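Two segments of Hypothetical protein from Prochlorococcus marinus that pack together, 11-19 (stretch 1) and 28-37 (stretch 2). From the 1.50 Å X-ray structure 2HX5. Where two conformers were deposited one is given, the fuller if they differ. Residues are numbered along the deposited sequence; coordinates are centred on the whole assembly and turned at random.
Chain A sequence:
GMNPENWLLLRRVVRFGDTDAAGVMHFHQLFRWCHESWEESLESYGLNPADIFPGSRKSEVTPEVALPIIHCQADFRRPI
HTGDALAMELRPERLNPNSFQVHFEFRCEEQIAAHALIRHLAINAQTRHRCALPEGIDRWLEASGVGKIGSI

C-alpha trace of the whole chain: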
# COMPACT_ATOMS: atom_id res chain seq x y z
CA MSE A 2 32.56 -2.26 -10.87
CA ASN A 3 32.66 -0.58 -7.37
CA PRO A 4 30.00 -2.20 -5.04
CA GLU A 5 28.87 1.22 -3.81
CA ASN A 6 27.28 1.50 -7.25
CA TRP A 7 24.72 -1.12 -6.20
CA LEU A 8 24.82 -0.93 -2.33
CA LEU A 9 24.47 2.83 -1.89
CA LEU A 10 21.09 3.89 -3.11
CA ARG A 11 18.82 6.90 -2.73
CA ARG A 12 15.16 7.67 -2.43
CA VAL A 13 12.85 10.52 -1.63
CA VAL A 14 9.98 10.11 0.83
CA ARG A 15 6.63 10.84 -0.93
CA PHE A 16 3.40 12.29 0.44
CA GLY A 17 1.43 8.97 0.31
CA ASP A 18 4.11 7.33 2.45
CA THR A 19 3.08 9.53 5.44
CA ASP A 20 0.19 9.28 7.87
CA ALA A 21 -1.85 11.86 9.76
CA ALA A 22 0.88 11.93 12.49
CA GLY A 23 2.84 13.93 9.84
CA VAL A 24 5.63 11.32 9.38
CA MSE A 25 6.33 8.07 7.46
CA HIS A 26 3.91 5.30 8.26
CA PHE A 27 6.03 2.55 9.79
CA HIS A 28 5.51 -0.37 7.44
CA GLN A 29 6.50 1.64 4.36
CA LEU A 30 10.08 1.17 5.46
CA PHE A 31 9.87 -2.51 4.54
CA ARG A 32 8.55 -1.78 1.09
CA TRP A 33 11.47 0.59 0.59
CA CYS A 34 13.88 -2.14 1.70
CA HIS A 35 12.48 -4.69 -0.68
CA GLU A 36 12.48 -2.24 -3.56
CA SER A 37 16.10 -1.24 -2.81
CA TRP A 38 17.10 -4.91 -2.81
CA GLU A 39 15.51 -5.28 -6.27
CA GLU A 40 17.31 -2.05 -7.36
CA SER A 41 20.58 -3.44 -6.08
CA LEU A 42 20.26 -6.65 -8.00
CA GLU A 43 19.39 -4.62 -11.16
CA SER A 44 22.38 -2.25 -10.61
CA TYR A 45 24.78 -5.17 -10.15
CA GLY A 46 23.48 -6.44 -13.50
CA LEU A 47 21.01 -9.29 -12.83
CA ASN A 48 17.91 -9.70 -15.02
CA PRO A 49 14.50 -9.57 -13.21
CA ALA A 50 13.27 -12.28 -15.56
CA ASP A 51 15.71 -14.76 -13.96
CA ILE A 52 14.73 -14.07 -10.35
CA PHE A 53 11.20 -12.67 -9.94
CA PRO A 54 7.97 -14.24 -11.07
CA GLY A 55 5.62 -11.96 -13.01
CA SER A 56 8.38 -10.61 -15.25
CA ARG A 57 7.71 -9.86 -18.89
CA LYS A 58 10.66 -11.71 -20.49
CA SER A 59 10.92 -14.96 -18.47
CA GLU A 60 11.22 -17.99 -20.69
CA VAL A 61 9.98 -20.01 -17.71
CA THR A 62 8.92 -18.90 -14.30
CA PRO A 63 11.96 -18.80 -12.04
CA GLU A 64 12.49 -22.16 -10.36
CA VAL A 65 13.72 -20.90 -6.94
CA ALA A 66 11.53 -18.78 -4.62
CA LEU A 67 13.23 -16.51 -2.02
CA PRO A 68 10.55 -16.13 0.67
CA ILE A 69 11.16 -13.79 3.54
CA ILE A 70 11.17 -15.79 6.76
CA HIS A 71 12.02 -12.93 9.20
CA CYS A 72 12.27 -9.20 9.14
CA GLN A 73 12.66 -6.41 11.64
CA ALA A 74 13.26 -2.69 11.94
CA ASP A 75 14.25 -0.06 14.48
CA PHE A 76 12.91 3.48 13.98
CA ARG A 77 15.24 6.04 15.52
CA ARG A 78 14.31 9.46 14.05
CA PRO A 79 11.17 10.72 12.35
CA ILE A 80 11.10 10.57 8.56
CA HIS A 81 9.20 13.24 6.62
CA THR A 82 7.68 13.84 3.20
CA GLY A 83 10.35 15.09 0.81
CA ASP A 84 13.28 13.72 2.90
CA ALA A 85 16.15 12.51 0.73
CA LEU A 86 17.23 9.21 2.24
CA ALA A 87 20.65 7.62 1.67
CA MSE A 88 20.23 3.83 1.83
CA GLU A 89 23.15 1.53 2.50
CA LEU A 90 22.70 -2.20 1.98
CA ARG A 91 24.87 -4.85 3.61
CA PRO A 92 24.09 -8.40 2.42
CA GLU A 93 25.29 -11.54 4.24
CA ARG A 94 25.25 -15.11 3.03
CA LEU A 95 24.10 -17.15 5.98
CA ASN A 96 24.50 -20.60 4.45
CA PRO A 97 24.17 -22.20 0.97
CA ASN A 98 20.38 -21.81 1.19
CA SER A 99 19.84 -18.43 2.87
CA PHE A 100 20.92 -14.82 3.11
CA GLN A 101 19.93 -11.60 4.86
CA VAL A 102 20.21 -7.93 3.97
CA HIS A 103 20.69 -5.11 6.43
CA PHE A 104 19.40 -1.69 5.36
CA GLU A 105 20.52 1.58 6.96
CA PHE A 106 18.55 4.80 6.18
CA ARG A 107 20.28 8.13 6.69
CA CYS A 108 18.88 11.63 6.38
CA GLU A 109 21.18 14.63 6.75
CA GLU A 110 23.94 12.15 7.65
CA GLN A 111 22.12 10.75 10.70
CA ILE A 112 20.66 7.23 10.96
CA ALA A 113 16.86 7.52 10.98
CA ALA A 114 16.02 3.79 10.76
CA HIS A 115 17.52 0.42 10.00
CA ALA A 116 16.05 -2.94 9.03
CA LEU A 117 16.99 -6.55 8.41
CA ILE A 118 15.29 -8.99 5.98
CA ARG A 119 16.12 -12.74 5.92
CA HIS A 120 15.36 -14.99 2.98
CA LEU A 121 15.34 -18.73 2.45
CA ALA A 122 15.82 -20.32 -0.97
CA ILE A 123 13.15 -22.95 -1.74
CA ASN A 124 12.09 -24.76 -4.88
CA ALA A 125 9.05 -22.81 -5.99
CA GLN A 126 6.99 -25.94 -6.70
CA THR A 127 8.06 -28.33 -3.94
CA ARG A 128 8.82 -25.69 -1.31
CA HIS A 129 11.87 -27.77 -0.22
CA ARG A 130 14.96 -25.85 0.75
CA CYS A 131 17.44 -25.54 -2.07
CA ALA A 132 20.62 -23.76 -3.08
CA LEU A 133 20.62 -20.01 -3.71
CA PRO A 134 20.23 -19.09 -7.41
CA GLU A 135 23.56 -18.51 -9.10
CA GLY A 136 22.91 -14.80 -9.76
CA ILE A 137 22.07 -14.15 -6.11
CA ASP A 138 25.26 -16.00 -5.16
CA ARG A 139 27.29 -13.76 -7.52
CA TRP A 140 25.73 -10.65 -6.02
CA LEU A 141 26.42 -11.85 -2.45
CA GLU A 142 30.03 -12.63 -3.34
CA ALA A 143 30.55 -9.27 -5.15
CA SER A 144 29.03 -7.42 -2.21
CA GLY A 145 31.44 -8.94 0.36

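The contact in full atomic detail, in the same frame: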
# COMPACT_ATOMS: atom_id res chain seq x y z
N ARG A 11 19.47 5.69 -3.18
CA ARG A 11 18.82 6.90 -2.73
C ARG A 11 17.33 6.84 -3.01
O ARG A 11 16.91 6.27 -4.02
CB ARG A 11 19.39 8.11 -3.45
CG ARG A 11 18.66 9.44 -3.16
CD ARG A 11 19.39 10.59 -3.88
NE ARG A 11 18.78 11.91 -3.66
CZ ARG A 11 17.65 12.34 -4.24
NH1 ARG A 11 16.97 11.58 -5.09
NH2 ARG A 11 17.21 13.57 -3.96
N ARG A 12 16.56 7.40 -2.11
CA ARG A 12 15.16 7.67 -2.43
C ARG A 12 14.61 8.85 -1.65
O ARG A 12 15.12 9.27 -0.61
CB ARG A 12 14.27 6.45 -2.21
CG ARG A 12 13.96 6.13 -0.76
CD ARG A 12 13.05 4.88 -0.66
NE ARG A 12 11.74 5.03 -1.26
CZ ARG A 12 11.14 4.17 -2.12
NH1 ARG A 12 11.70 3.07 -2.61
NH2 ARG A 12 9.91 4.43 -2.48
N VAL A 13 13.53 9.36 -2.20
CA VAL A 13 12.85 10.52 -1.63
C VAL A 13 11.49 10.04 -1.11
O VAL A 13 10.73 9.31 -1.79
CB VAL A 13 12.63 11.66 -2.67
CG1 VAL A 13 12.01 12.87 -2.00
CG2 VAL A 13 13.98 11.97 -3.39
N VAL A 14 11.22 10.42 0.14
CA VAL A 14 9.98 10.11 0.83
C VAL A 14 8.82 10.89 0.14
O VAL A 14 8.92 12.08 -0.08
CB VAL A 14 10.04 10.47 2.34
CG1 VAL A 14 8.75 10.11 3.04
CG2 VAL A 14 11.28 9.80 3.02
N ARG A 15 7.73 10.20 -0.23
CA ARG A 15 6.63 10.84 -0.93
C ARG A 15 5.41 10.98 -0.01
O ARG A 15 5.34 10.34 1.07
CB ARG A 15 6.30 10.04 -2.18
CG ARG A 15 7.46 9.99 -3.19
CD ARG A 15 7.87 11.33 -3.69
NE ARG A 15 8.97 11.29 -4.70
CZ ARG A 15 9.73 12.33 -5.00
NH1 ARG A 15 9.55 13.54 -4.49
NH2 ARG A 15 10.67 12.19 -5.90
N PHE A 16 4.50 11.85 -0.41
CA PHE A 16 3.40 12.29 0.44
C PHE A 16 2.55 11.09 0.90
O PHE A 16 2.16 10.99 2.08
CB PHE A 16 2.56 13.30 -0.31
CG PHE A 16 1.51 13.89 0.50
CD1 PHE A 16 1.83 14.63 1.63
CD2 PHE A 16 0.21 13.78 0.13
CE1 PHE A 16 0.83 15.20 2.37
CE2 PHE A 16 -0.80 14.40 0.88
CZ PHE A 16 -0.47 15.07 1.96
N GLY A 17 2.23 10.16 0.00
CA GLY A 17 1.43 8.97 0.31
C GLY A 17 2.09 8.00 1.25
O GLY A 17 1.40 7.07 1.74
N ASP A 18 3.39 8.17 1.51
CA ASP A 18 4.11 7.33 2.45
C ASP A 18 3.90 7.78 3.89
O ASP A 18 4.40 7.07 4.82
CB ASP A 18 5.60 7.38 2.17
CG ASP A 18 5.97 6.91 0.78
OD1 ASP A 18 5.15 6.15 0.16
OD2 ASP A 18 7.04 7.38 0.25
N THR A 19 3.26 8.91 4.13
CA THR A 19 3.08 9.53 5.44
C THR A 19 1.69 9.27 5.96
O THR A 19 0.80 8.88 5.20
CB THR A 19 3.29 11.06 5.38
OG1 THR A 19 2.22 11.66 4.63
CG2 THR A 19 4.66 11.37 4.93
N HIS A 28 5.26 0.80 8.28
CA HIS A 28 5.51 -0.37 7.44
C HIS A 28 6.04 -0.02 6.06
O HIS A 28 6.57 -0.90 5.38
CB HIS A 28 4.28 -1.30 7.35
CG HIS A 28 3.05 -0.68 6.81
ND1 HIS A 28 2.92 -0.39 5.48
CD2 HIS A 28 1.85 -0.43 7.38
CE1 HIS A 28 1.72 0.11 5.26
NE2 HIS A 28 1.04 0.06 6.39
N GLN A 29 5.94 1.23 5.65
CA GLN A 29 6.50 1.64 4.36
C GLN A 29 7.98 1.37 4.27
O GLN A 29 8.56 1.15 3.21
CB GLN A 29 6.28 3.14 4.12
CG GLN A 29 4.83 3.51 3.95
CD GLN A 29 4.31 3.18 2.59
OE1 GLN A 29 5.06 2.75 1.71
NE2 GLN A 29 3.05 3.40 2.39
N LEU A 30 8.63 1.42 5.44
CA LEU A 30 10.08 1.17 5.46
C LEU A 30 10.42 -0.17 4.81
O LEU A 30 11.42 -0.30 4.14
CB LEU A 30 10.66 1.19 6.88
CG LEU A 30 12.19 1.41 6.94
CD1 LEU A 30 12.55 2.86 6.78
CD2 LEU A 30 12.78 0.84 8.28
N PHE A 31 9.60 -1.17 5.09
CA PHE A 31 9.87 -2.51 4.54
C PHE A 31 9.71 -2.60 3.06
O PHE A 31 10.44 -3.31 2.37
CB PHE A 31 8.97 -3.53 5.26
CG PHE A 31 9.32 -3.74 6.70
CD1 PHE A 31 10.51 -4.39 7.06
CD2 PHE A 31 8.48 -3.29 7.68
CE1 PHE A 31 10.84 -4.57 8.37
CE2 PHE A 31 8.82 -3.46 9.01
CZ PHE A 31 10.00 -4.14 9.34
N ARG A 32 8.69 -1.90 2.55
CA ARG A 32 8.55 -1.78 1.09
C ARG A 32 9.80 -1.15 0.46
O ARG A 32 10.36 -1.57 -0.55
CB ARG A 32 7.30 -0.96 0.68
CG ARG A 32 7.26 -0.76 -0.83
CD ARG A 32 5.92 -0.12 -1.18
NE ARG A 32 5.83 1.27 -0.73
CZ ARG A 32 6.31 2.32 -1.37
NH1 ARG A 32 7.00 2.24 -2.50
NH2 ARG A 32 6.14 3.52 -0.86
N TRP A 33 10.26 -0.07 1.09
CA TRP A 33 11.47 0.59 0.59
C TRP A 33 12.68 -0.35 0.60
O TRP A 33 13.55 -0.32 -0.29
CB TRP A 33 11.82 1.84 1.40
CG TRP A 33 10.74 2.92 1.37
CD1 TRP A 33 9.63 2.98 0.62
CD2 TRP A 33 10.68 4.02 2.25
NE1 TRP A 33 8.90 4.10 0.92
CE2 TRP A 33 9.52 4.76 1.94
CE3 TRP A 33 11.52 4.48 3.27
CZ2 TRP A 33 9.16 5.92 2.63
CZ3 TRP A 33 11.17 5.63 3.93
CH2 TRP A 33 10.00 6.34 3.61
N CYS A 34 12.79 -1.15 1.65
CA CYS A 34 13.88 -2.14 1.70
C CYS A 34 13.81 -3.13 0.56
O CYS A 34 14.77 -3.33 -0.19
CB CYS A 34 13.83 -2.90 3.00
SG CYS A 34 14.27 -1.99 4.52
N HIS A 35 12.63 -3.70 0.36
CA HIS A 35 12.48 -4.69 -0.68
C HIS A 35 12.77 -4.09 -2.04
O HIS A 35 13.49 -4.66 -2.89
CB HIS A 35 11.11 -5.34 -0.62
CG HIS A 35 10.94 -6.60 -1.43
ND1 HIS A 35 10.96 -6.64 -2.81
CD2 HIS A 35 10.69 -7.86 -1.01
CE1 HIS A 35 10.71 -7.89 -3.20
NE2 HIS A 35 10.59 -8.65 -2.13
N GLU A 36 12.21 -2.90 -2.27
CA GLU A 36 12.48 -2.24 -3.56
C GLU A 36 13.96 -1.91 -3.74
O GLU A 36 14.48 -2.01 -4.85
CB GLU A 36 11.69 -0.94 -3.69
CG GLU A 36 10.19 -1.11 -3.74
CD GLU A 36 9.37 0.15 -4.01
OE1 GLU A 36 10.01 1.21 -4.15
OE2 GLU A 36 8.14 0.03 -4.10
N SER A 37 14.66 -1.52 -2.68
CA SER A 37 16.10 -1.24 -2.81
C SER A 37 16.92 -2.49 -3.07
O SER A 37 17.96 -2.44 -3.72
CB SER A 37 16.66 -0.48 -1.60
OG SER A 37 16.87 -1.33 -0.48
O HOH W 1 8.29 3.27 -4.83
O HOH W 2 7.73 4.23 -5.02
O HOH W 3 7.17 5.88 -2.27
O HOH W 4 14.10 1.95 -2.10
O HOH W 5 1.43 5.28 3.94
O HOH W 6 2.90 4.65 -0.39

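Stretch 1 begins as the end of a strand, residues 11-13, then passes through a loop into a short 3-10 segment at 16-18. Stretch 2 is largely helical and runs roughly against the strand, with 142° between their N-to-C directions. The axes approach to 10.6 Å, a gap wide enough to be filled by long side chains. Q29, the adjacent pair R32 and W33, and E36, each step about one helical turn, all direct their CA-to-CB bonds toward stretch 1, whereas C34 points away.

Q29 lies nearest D18, their CA atoms 6.5 Å apart. Its aliphatic CG rests 3.7 Å from D18 O, and its amide serves two roles. As a donor, Q29 NE2 reaches stretch 1 through water: water 5 joins it to G17 O, while water 6 connects it to D18 OD1, weakly on the glutamine side. As an acceptor, Q29 OE1 takes hydrogen bonds from R32 NE (3.0 Å) and R32 NH2 (2.9 Å), helping to hold the arginine one helical turn along.

R32 is thus positioned for a salt bridge from its NH2 to D18 OD1, 3.0 Å long and near the guanidinium plane, where the N-H groups point. Its NH1 forms a second salt bridge, to E36 OE2 (3.0 Å), within the helix. Aspartate suits the other side because its two oxygens can do different work: D18 OD2 accepts from the backbone R15 N at 2.9 Å, bracing the turn, while OD1 faces R32.

W33 supplies a broad, flat surface. The guanidinium of R12 lies on it, with centres 3.8 Å apart and planes only 11° from parallel. This arrangement combines stacking with a cation-pi interaction and leaves the guanidinium edge free for hydrogen bonding. The arginine's methylene CD also makes a CH-pi contact, 4.0 Å from the centroid of the five-membered ring. Farther along the indole, W33 CH2 meets V14 CG2 at 3.7 Å, an apolar contact between buried residues, and D18 OD2 approaches the ring edge, 3.5 Å from W33 CZ2. Water 4 links R12 NH1 to W33 O.

E36 completes the network. Its OE1 accepts a nearly straight hydrogen bond from R12 NH1 (2.9 Å, 168°), part of a salt bridge at the edge of the guanidinium. With OE2 engaged by R32, the carboxylate bridges two arginines whose like charges come close, R12 NH2 lying 3.6 Å from R32 NH1. Its negative charge offsets their repulsion, and water 1 accepts from both of these nitrogens, weakly from R32, while donating to E36 OE1.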